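Local coordinates for putative ABC transporter, ATP-binding protein ComA (Streptococcus mutans, PDB 3K8U) that probably belongs to the ATP-binding cassette transporters and is represented by its peptidase domain, of the C39 family in clan CA, at residues T14-P19 / Y33-L38; T73-N78 / Y82-H87; Y98-S103 / L108-P113. All coordinates share one frame; numbering follows the deposited sequence.

In the fold
The three contacts follow one another along the chain without interleaving, all within the C39 peptidase domain. Contact 1 joins the starts of helices 17-28 and 35-41. Contact 3 lies within the antiparallel sheet, and contact 2 sets a 3-10 turn against its strand 84-90. Their centres lie about 9 Å apart, and strands 84-90 and 93-104 are direct neighbours, with Phe84 O and Val100 N probably hydrogen-bonded at 2.8 Å. Contact 1 is on the other side of the chain's centre, about 23 Å from contact 2 and 17 Å from contact 3 between centres. It still touches contact 3, through Cys17 and Pro113. The set thus spans a helical side and a sheet side meeting in one compact domain.

Contact 1 (T14-P19 / Y33-L38)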
loop_
_atom_site.group_PDB
_atom_site.type_symbol
_atom_site.label_atom_id
_atom_site.label_comp_id
_atom_site.label_asym_id
_atom_site.label_seq_id
_atom_site.Cartn_x
_atom_site.Cartn_y
_atom_site.Cartn_z
ATOM N N THR A 14 -9.637 -10.097 -7.484
ATOM C CA THR A 14 -8.877 -10.516 -6.303
ATOM C C THR A 14 -7.357 -10.398 -6.414
ATOM O O THR A 14 -6.668 -10.269 -5.403
ATOM C CB THR A 14 -9.248 -11.962 -5.877
ATOM O OG1 THR A 14 -8.987 -12.869 -6.955
ATOM C CG2 THR A 14 -10.723 -12.040 -5.504
ATOM N N ARG A 15 -6.841 -10.398 -7.639
ATOM C CA ARG A 15 -5.400 -10.302 -7.869
ATOM C C ARG A 15 -4.879 -8.863 -7.928
ATOM O O ARG A 15 -3.673 -8.649 -7.998
ATOM C CB ARG A 15 -5.046 -10.986 -9.195
ATOM C CG ARG A 15 -5.444 -10.164 -10.435
ATOM C CD ARG A 15 -5.095 -10.866 -11.740
ATOM N NE ARG A 15 -5.911 -12.056 -11.962
ATOM C CZ ARG A 15 -5.720 -12.928 -12.948
ATOM N NH1 ARG A 15 -4.732 -12.755 -13.817
ATOM N NH2 ARG A 15 -6.517 -13.981 -13.063
ATOM N N ASP A 16 -5.782 -7.887 -7.857
ATOM C CA ASP A 16 -5.409 -6.477 -7.995
ATOM C C ASP A 16 -5.067 -5.623 -6.780
ATOM O O ASP A 16 -5.095 -4.397 -6.879
ATOM C CB ASP A 16 -6.471 -5.742 -8.823
ATOM C CG ASP A 16 -6.495 -6.182 -10.276
ATOM O OD1 ASP A 16 -5.448 -6.621 -10.791
ATOM O OD2 ASP A 16 -7.564 -6.069 -10.909
ATOM N N CYS A 17 -4.698 -6.230 -5.655
ATOM C CA CYS A 17 -4.370 -5.420 -4.484
ATOM C C CYS A 17 -3.145 -4.532 -4.720
ATOM O O CYS A 17 -3.120 -3.380 -4.282
ATOM C CB CYS A 17 -4.157 -6.286 -3.242
ATOM S SG CYS A 17 -4.240 -5.314 -1.722
ATOM N N GLY A 18 -2.146 -5.071 -5.418
ATOM C CA GLY A 18 -0.934 -4.320 -5.720
ATOM C C GLY A 18 -1.241 -3.109 -6.583
ATOM O O GLY A 18 -0.842 -1.983 -6.257
ATOM N N PRO A 19 -1.891 -3.318 -7.737
ATOM C CA PRO A 19 -2.242 -2.207 -8.625
ATOM C C PRO A 19 -3.075 -1.165 -7.874
ATOM O O PRO A 19 -2.887 0.036 -8.059
ATOM C CB PRO A 19 -3.069 -2.900 -9.708
ATOM C CG PRO A 19 -2.402 -4.215 -9.833
ATOM C CD PRO A 19 -2.142 -4.614 -8.394
ATOM N N TYR A 33 -4.164 6.755 -12.422
ATOM C CA TYR A 33 -3.873 5.620 -13.289
ATOM C C TYR A 33 -4.861 4.496 -13.007
ATOM O O TYR A 33 -5.163 4.191 -11.849
ATOM C CB TYR A 33 -2.448 5.115 -13.064
ATOM C CG TYR A 33 -1.379 6.123 -13.406
ATOM C CD1 TYR A 33 -1.044 6.389 -14.733
ATOM C CD2 TYR A 33 -0.705 6.821 -12.403
ATOM C CE1 TYR A 33 -0.068 7.325 -15.053
ATOM C CE2 TYR A 33 0.272 7.758 -12.713
ATOM C CZ TYR A 33 0.584 8.005 -14.038
ATOM O OH TYR A 33 1.546 8.935 -14.348
ATOM N N SER A 34 -5.347 3.872 -14.073
ATOM C CA SER A 34 -6.308 2.781 -13.956
ATOM C C SER A 34 -5.662 1.509 -13.432
ATOM O O SER A 34 -4.464 1.292 -13.606
ATOM C CB SER A 34 -6.925 2.480 -15.319
ATOM O OG SER A 34 -5.965 1.901 -16.191
ATOM N N ILE A 35 -6.478 0.660 -12.818
ATOM C CA ILE A 35 -6.009 -0.616 -12.293
ATOM C C ILE A 35 -5.504 -1.503 -13.433
ATOM O O ILE A 35 -4.451 -2.129 -13.316
ATOM C CB ILE A 35 -7.133 -1.331 -11.501
ATOM C CG1 ILE A 35 -7.309 -0.647 -10.136
ATOM C CG2 ILE A 35 -6.822 -2.813 -11.321
ATOM C CD1 ILE A 35 -8.364 -1.286 -9.261
ATOM N N ALA A 36 -6.226 -1.513 -14.553
ATOM C CA ALA A 36 -5.837 -2.334 -15.701
ATOM C C ALA A 36 -4.448 -1.955 -16.212
ATOM O O ALA A 36 -3.651 -2.823 -16.576
ATOM C CB ALA A 36 -6.875 -2.210 -16.822
ATOM N N TYR A 37 -4.162 -0.657 -16.225
ATOM C CA TYR A 37 -2.869 -0.154 -16.683
ATOM C C TYR A 37 -1.747 -0.531 -15.713
ATOM O O TYR A 37 -0.693 -1.012 -16.131
ATOM C CB TYR A 37 -2.934 1.365 -16.843
ATOM C CG TYR A 37 -1.642 2.029 -17.267
ATOM C CD1 TYR A 37 -1.110 1.821 -18.539
ATOM C CD2 TYR A 37 -0.969 2.896 -16.406
ATOM C CE1 TYR A 37 0.056 2.464 -18.946
ATOM C CE2 TYR A 37 0.198 3.542 -16.800
ATOM C CZ TYR A 37 0.704 3.323 -18.070
ATOM O OH TYR A 37 1.854 3.965 -18.465
ATOM N N LEU A 38 -1.978 -0.312 -14.422
ATOM C CA LEU A 38 -0.973 -0.627 -13.409
ATOM C C LEU A 38 -0.765 -2.126 -13.249
ATOM O O LEU A 38 0.331 -2.572 -12.910
ATOM C CB LEU A 38 -1.327 0.022 -12.067
ATOM C CG LEU A 38 -1.328 1.553 -12.093
ATOM C CD1 LEU A 38 -1.650 2.092 -10.715
ATOM C CD2 LEU A 38 0.029 2.063 -12.558
#
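Asp16, just ahead of helix 17-28, is the first residue to meet the other segment, setting its carboxylate against a methyl branch of Ile35. Ile35 CG2 approaches Asp16 OD2 to 3.4 Å and Asp16 CG to 3.5 Å, the two side chains meeting at a slant. The methyl gets there because it stands anti to the Ile35 backbone N, while the longer CG1 arm (chi1 -75°) leaves along another direction. Asp16 occupies an N-cap position yet makes no capping bond; instead OD1 forms a salt bridge with Arg39, and OD2 lies close to the like-charged Asp13.

Three residues further on, Pro19 turns its CB toward both Ile35 and Leu38. This CB is 3.9 Å from the carbonyl oxygen of Ile35 and 4.1 Å from Leu38 CB, and the chains are correspondingly close, with Pro19 CA and Leu38 CA 5.2 Å apart. A second touch joins Leu38 CD1 to Pro19 O, at 3.6 Å. Helix 35-41 is itself properly started: Ser34 OG accepts from Tyr37 N at 3.1 Å, an N-cap bond.

Around this joint, Leu38 continues onto Leu22 and Ala23 of helix 17-28, and Pro19 also rests on Thr44 and Thr49. Cys17 faces away from helix 35-41 and packs on Pro113, where strand 107-112 has just ended, placing the beginning of helix 17-28 between the second helix and the sheet.

Contact 2 (T73-N78 / Y82-H87); sequences TLFDYN and YPFIVH
A short 3-10 turn in the connection between strands 63-69 and 84-90 folds back on the start of strand 84-90 and the residues just before it, bringing Leu74 and Phe75 against Tyr82 and Phe84. The turn is held by its own backbone, Asp76 N bonding to Thr73 O at 2.9 Å, and no hydrogen bond crosses to the other segment. The junction is a small hydrophobic cluster of three aromatic rings and a leucine.

Phe75 is shared by both partners. Its CD1 lies 3.7 Å from Tyr82 OH, and this is an edge-to-edge meeting: the hydroxyl sits in the plane of the phenylalanine ring, while CD1 sits near the plane of the tyrosine ring. The two side chains run at about a right angle to each other. The neighbouring atom, Phe75 CE1, reaches Phe84 CZ at 3.7 Å, coming in at the rim of the Phe84 ring near its plane. The Leu74 and Phe84 side chains point at each other from opposite directions, Leu74 CD2 lying 3.9 Å from Phe84 CZ. Phe84 CG takes the crowded position between the backbone N and the carbonyl carbon (chi1 59°), and that torsion sends the ring out to the turn, where CZ touches both residues. The Tyr82-Pro83 peptide bond is cis.

The Tyr82 hydroxyl has a weak hydrogen bond to Ser103 OG. The same side chains reach further: Phe84 stacks on Phe137 of strand 134-140, Phe75 leans on Val100 of strand 93-104, and Leu74 touches Trp131. Pro83 and Ile85 turn instead to helix 17-28, so strand 84-90 lies between that helix and the 3-10 turn.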
loop_
_atom_site.group_PDB
_atom_site.type_symbol
_atom_site.label_atom_id
_atom_site.label_comp_id
_atom_site.label_asym_id
_atom_site.label_seq_id
_atom_site.Cartn_x
_atom_site.Cartn_y
_atom_site.Cartn_z
ATOM N N THR A 73 7.945 0.879 15.727
ATOM C CA THR A 73 8.476 2.151 16.230
ATOM C C THR A 73 8.436 3.192 15.116
ATOM O O THR A 73 8.535 4.393 15.360
ATOM C CB THR A 73 9.933 2.031 16.732
ATOM O OG1 THR A 73 10.803 1.773 15.625
ATOM C CG2 THR A 73 10.060 0.925 17.763
ATOM N N LEU A 74 8.283 2.716 13.882
ATOM C CA LEU A 74 8.199 3.585 12.720
ATOM C C LEU A 74 7.110 4.635 12.929
ATOM O O LEU A 74 7.294 5.808 12.612
ATOM C CB LEU A 74 7.866 2.743 11.483
ATOM C CG LEU A 74 7.749 3.460 10.142
ATOM C CD1 LEU A 74 9.116 4.009 9.730
ATOM C CD2 LEU A 74 7.209 2.495 9.092
ATOM N N PHE A 75 6.003 4.219 13.537
ATOM C CA PHE A 75 4.876 5.113 13.767
ATOM C C PHE A 75 5.044 6.133 14.890
ATOM O O PHE A 75 4.214 7.035 15.048
ATOM C CB PHE A 75 3.592 4.287 13.911
ATOM C CG PHE A 75 3.342 3.386 12.737
ATOM C CD1 PHE A 75 2.939 3.919 11.512
ATOM C CD2 PHE A 75 3.584 2.019 12.825
ATOM C CE1 PHE A 75 2.790 3.105 10.393
ATOM C CE2 PHE A 75 3.439 1.195 11.710
ATOM C CZ PHE A 75 3.041 1.741 10.488
ATOM N N ASP A 76 6.147 6.024 15.629
ATOM C CA ASP A 76 6.451 6.954 16.712
ATOM C C ASP A 76 7.416 8.044 16.245
ATOM O O ASP A 76 7.800 8.915 17.022
ATOM C CB ASP A 76 7.048 6.213 17.913
ATOM C CG ASP A 76 6.076 5.236 18.537
ATOM O OD1 ASP A 76 4.857 5.489 18.483
ATOM O OD2 ASP A 76 6.532 4.214 19.089
ATOM N N TYR A 77 7.828 7.963 14.982
ATOM C CA TYR A 77 8.736 8.937 14.380
ATOM C C TYR A 77 7.874 10.063 13.795
ATOM O O TYR A 77 7.201 9.884 12.780
ATOM C CB TYR A 77 9.567 8.240 13.299
ATOM C CG TYR A 77 10.531 9.121 12.541
ATOM C CD1 TYR A 77 11.587 9.768 13.188
ATOM C CD2 TYR A 77 10.411 9.273 11.160
ATOM C CE1 TYR A 77 12.504 10.541 12.472
ATOM C CE2 TYR A 77 11.317 10.040 10.437
ATOM C CZ TYR A 77 12.360 10.668 11.093
ATOM O OH TYR A 77 13.265 11.399 10.360
ATOM N N ASN A 78 7.897 11.219 14.453
ATOM C CA ASN A 78 7.081 12.366 14.049
ATOM C C ASN A 78 7.316 12.961 12.661
ATOM O O ASN A 78 6.447 13.659 12.136
ATOM C CB ASN A 78 7.135 13.458 15.123
ATOM C CG ASN A 78 6.556 12.996 16.455
ATOM O OD1 ASN A 78 5.735 12.078 16.506
ATOM N ND2 ASN A 78 6.985 13.630 17.540
ATOM N N TYR A 82 3.650 10.296 5.157
ATOM C CA TYR A 82 2.513 9.488 4.737
ATOM C C TYR A 82 2.052 10.051 3.396
ATOM O O TYR A 82 2.282 11.224 3.100
ATOM C CB TYR A 82 1.373 9.601 5.749
ATOM C CG TYR A 82 1.666 9.029 7.115
ATOM C CD1 TYR A 82 1.519 7.664 7.368
ATOM C CD2 TYR A 82 2.046 9.857 8.172
ATOM C CE1 TYR A 82 1.737 7.138 8.641
ATOM C CE2 TYR A 82 2.268 9.341 9.448
ATOM C CZ TYR A 82 2.111 7.986 9.675
ATOM O OH TYR A 82 2.312 7.479 10.936
ATOM N N PRO A 83 1.404 9.225 2.561
ATOM C CA PRO A 83 1.094 7.816 2.812
ATOM C C PRO A 83 2.171 6.899 2.241
ATOM O O PRO A 83 3.058 7.347 1.512
ATOM C CB PRO A 83 -0.215 7.641 2.049
ATOM C CG PRO A 83 0.059 8.438 0.797
ATOM C CD PRO A 83 0.742 9.696 1.326
ATOM N N PHE A 84 2.130 5.630 2.631
ATOM C CA PHE A 84 3.063 4.646 2.097
ATOM C C PHE A 84 2.393 3.279 2.025
ATOM O O PHE A 84 1.273 3.100 2.509
ATOM C CB PHE A 84 4.397 4.617 2.860
ATOM C CG PHE A 84 4.273 4.312 4.320
ATOM C CD1 PHE A 84 4.422 3.008 4.787
ATOM C CD2 PHE A 84 4.052 5.334 5.239
ATOM C CE1 PHE A 84 4.354 2.729 6.146
ATOM C CE2 PHE A 84 3.982 5.066 6.601
ATOM C CZ PHE A 84 4.133 3.762 7.056
ATOM N N ILE A 85 3.064 2.327 1.389
ATOM C CA ILE A 85 2.519 0.987 1.203
ATOM C C ILE A 85 3.156 -0.046 2.126
ATOM O O ILE A 85 4.349 0.022 2.396
ATOM C CB ILE A 85 2.722 0.554 -0.265
ATOM C CG1 ILE A 85 1.971 1.518 -1.192
ATOM C CG2 ILE A 85 2.268 -0.889 -0.484
ATOM C CD1 ILE A 85 2.377 1.418 -2.650
ATOM N N VAL A 86 2.346 -0.977 2.631
ATOM C CA VAL A 86 2.850 -2.048 3.492
ATOM C C VAL A 86 2.331 -3.404 3.039
ATOM O O VAL A 86 1.234 -3.509 2.481
ATOM C CB VAL A 86 2.480 -1.851 4.994
ATOM C CG1 VAL A 86 3.213 -0.645 5.565
ATOM C CG2 VAL A 86 0.969 -1.705 5.173
ATOM N N HIS A 87 3.132 -4.437 3.280
ATOM C CA HIS A 87 2.773 -5.805 2.923
ATOM C C HIS A 87 2.187 -6.467 4.166
ATOM O O HIS A 87 2.829 -6.506 5.225
ATOM C CB HIS A 87 4.025 -6.562 2.453
ATOM C CG HIS A 87 3.756 -7.953 1.964
ATOM N ND1 HIS A 87 4.733 -8.926 1.923
ATOM C CD2 HIS A 87 2.626 -8.537 1.497
ATOM C CE1 HIS A 87 4.216 -10.047 1.453
ATOM N NE2 HIS A 87 2.940 -9.838 1.187
#

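Contact 3 (Y98-S103 / L108-P113)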
loop_
_atom_site.group_PDB
_atom_site.type_symbol
_atom_site.label_atom_id
_atom_site.label_comp_id
_atom_site.label_asym_id
_atom_site.label_seq_id
_atom_site.Cartn_x
_atom_site.Cartn_y
_atom_site.Cartn_z
ATOM N N TYR A 98 -1.674 -2.729 2.101
ATOM C CA TYR A 98 -2.510 -1.635 2.593
ATOM C C TYR A 98 -1.765 -0.351 2.296
ATOM O O TYR A 98 -0.549 -0.350 2.069
ATOM C CB TYR A 98 -2.637 -1.625 4.121
ATOM C CG TYR A 98 -3.401 -2.730 4.802
ATOM C CD1 TYR A 98 -4.346 -3.498 4.126
ATOM C CD2 TYR A 98 -3.194 -2.980 6.161
ATOM C CE1 TYR A 98 -5.070 -4.488 4.791
ATOM C CE2 TYR A 98 -3.906 -3.962 6.832
ATOM C CZ TYR A 98 -4.841 -4.711 6.148
ATOM O OH TYR A 98 -5.541 -5.676 6.830
ATOM N N VAL A 99 -2.507 0.746 2.308
ATOM C CA VAL A 99 -1.915 2.062 2.183
ATOM C C VAL A 99 -2.000 2.541 3.637
ATOM O O VAL A 99 -2.968 2.222 4.333
ATOM C CB VAL A 99 -2.762 3.012 1.310
ATOM C CG1 VAL A 99 -2.169 4.412 1.351
ATOM C CG2 VAL A 99 -2.817 2.505 -0.130
ATOM N N VAL A 100 -0.955 3.195 4.139
ATOM C CA VAL A 100 -1.002 3.711 5.501
ATOM C C VAL A 100 -1.058 5.231 5.382
ATOM O O VAL A 100 -0.165 5.848 4.804
ATOM C CB VAL A 100 0.213 3.263 6.356
ATOM C CG1 VAL A 100 0.096 3.837 7.765
ATOM C CG2 VAL A 100 0.259 1.747 6.434
ATOM N N TYR A 101 -2.135 5.815 5.900
ATOM C CA TYR A 101 -2.361 7.258 5.822
ATOM C C TYR A 101 -1.922 8.053 7.038
ATOM O O TYR A 101 -1.634 9.245 6.931
ATOM C CB TYR A 101 -3.841 7.534 5.577
ATOM C CG TYR A 101 -4.379 6.912 4.318
ATOM C CD1 TYR A 101 -4.086 7.453 3.067
ATOM C CD2 TYR A 101 -5.185 5.779 4.377
ATOM C CE1 TYR A 101 -4.584 6.876 1.903
ATOM C CE2 TYR A 101 -5.685 5.196 3.228
ATOM C CZ TYR A 101 -5.383 5.744 1.997
ATOM O OH TYR A 101 -5.871 5.141 0.864
ATOM N N GLY A 102 -1.916 7.410 8.199
ATOM C CA GLY A 102 -1.517 8.106 9.405
ATOM C C GLY A 102 -1.717 7.276 10.647
ATOM O O GLY A 102 -2.002 6.079 10.574
ATOM N N SER A 103 -1.542 7.917 11.797
ATOM C CA SER A 103 -1.707 7.255 13.080
ATOM C C SER A 103 -2.340 8.215 14.075
ATOM O O SER A 103 -2.037 9.410 14.078
ATOM C CB SER A 103 -0.356 6.775 13.615
ATOM O OG SER A 103 0.521 7.863 13.850
ATOM N N LEU A 108 -3.991 3.079 13.689
ATOM C CA LEU A 108 -3.438 3.546 12.428
ATOM C C LEU A 108 -4.599 3.714 11.462
ATOM O O LEU A 108 -5.599 3.009 11.571
ATOM C CB LEU A 108 -2.485 2.499 11.850
ATOM C CG LEU A 108 -1.252 2.137 12.675
ATOM C CD1 LEU A 108 -0.488 1.024 11.993
ATOM C CD2 LEU A 108 -0.382 3.368 12.843
ATOM N N ILE A 109 -4.480 4.667 10.548
ATOM C CA ILE A 109 -5.510 4.872 9.538
ATOM C C ILE A 109 -4.957 4.170 8.301
ATOM O O ILE A 109 -3.902 4.545 7.786
ATOM C CB ILE A 109 -5.723 6.364 9.219
ATOM C CG1 ILE A 109 -6.028 7.139 10.502
ATOM C CG2 ILE A 109 -6.873 6.525 8.219
ATOM C CD1 ILE A 109 -6.092 8.637 10.304
ATOM N N ILE A 110 -5.627 3.106 7.874
ATOM C CA ILE A 110 -5.168 2.353 6.711
ATOM C C ILE A 110 -6.178 2.295 5.575
ATOM O O ILE A 110 -7.371 2.532 5.769
ATOM C CB ILE A 110 -4.740 0.911 7.100
ATOM C CG1 ILE A 110 -5.920 0.126 7.679
ATOM C CG2 ILE A 110 -3.584 0.953 8.118
ATOM C CD1 ILE A 110 -6.523 -0.879 6.721
ATOM N N GLY A 111 -5.674 1.986 4.384
ATOM C CA GLY A 111 -6.517 1.870 3.212
ATOM C C GLY A 111 -6.360 0.469 2.666
ATOM O O GLY A 111 -5.288 0.092 2.191
ATOM N N ASP A 112 -7.404 -0.332 2.822
ATOM C CA ASP A 112 -7.395 -1.705 2.341
ATOM C C ASP A 112 -8.210 -1.758 1.046
ATOM O O ASP A 112 -9.412 -1.528 1.066
ATOM C CB ASP A 112 -8.016 -2.621 3.411
ATOM C CG ASP A 112 -8.051 -4.087 3.001
ATOM O OD1 ASP A 112 -7.670 -4.424 1.862
ATOM O OD2 ASP A 112 -8.477 -4.916 3.828
ATOM N N PRO A 113 -7.563 -2.080 -0.093
ATOM C CA PRO A 113 -8.232 -2.167 -1.400
ATOM C C PRO A 113 -9.472 -3.073 -1.410
ATOM O O PRO A 113 -10.324 -2.941 -2.290
ATOM C CB PRO A 113 -7.128 -2.700 -2.309
ATOM C CG PRO A 113 -5.891 -2.077 -1.706
ATOM C CD PRO A 113 -6.116 -2.324 -0.234
HETATM O O HOH W 1 -8.237 -5.176 6.578
#
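From Tyr98 and Asp112 to Ser103 and Leu108 the two strands run antiparallel, their axes at 148°, paired by two hydrogen bonds between Val99 and Gly111, then by Tyr101 N to Ile109 O (2.9 Å) and by an almost straight bond from Ile109 N to Gly102 O (2.9 Å). The last arrives well above the carbonyl plane.

On the face of Val100 and Ile110, the Ile110 CD1 methyl sits over the centre of the Tyr98 ring, 3.9 Å from its centroid and almost on the ring normal, a CH-pi contact. Ile110 CG1 lies between its backbone N and carbonyl carbon (chi1 62°), and this together with an unusual, unstaggered chi2 sets the methyl over the ring. Asp112 comes to the same ring at CE1, 3.5 Å from Asp112 CG, the carboxylate turned 49° from the ring plane. One water donates to both Tyr98 OH and Asp112 OD2, at 2.8 Å each; Glu130 also bonds the hydroxyl, and His96 bonds Asp112 OD1.

Tyr101 CE2 presses on the backbone of Gly111, 3.4 Å from its CA, while Tyr101 OH bonds to Lys7 O. Near the hairpin end, Ser103 CB and Leu108 CD2 are tight at 3.5 Å.

Strands 93-104 and 107-112 form a beta hairpin, and since Tyr101 and Gly102 both face Ile109, it carries a classic bulge, set inside the antiparallel sheet of a clan CA peptidase domain.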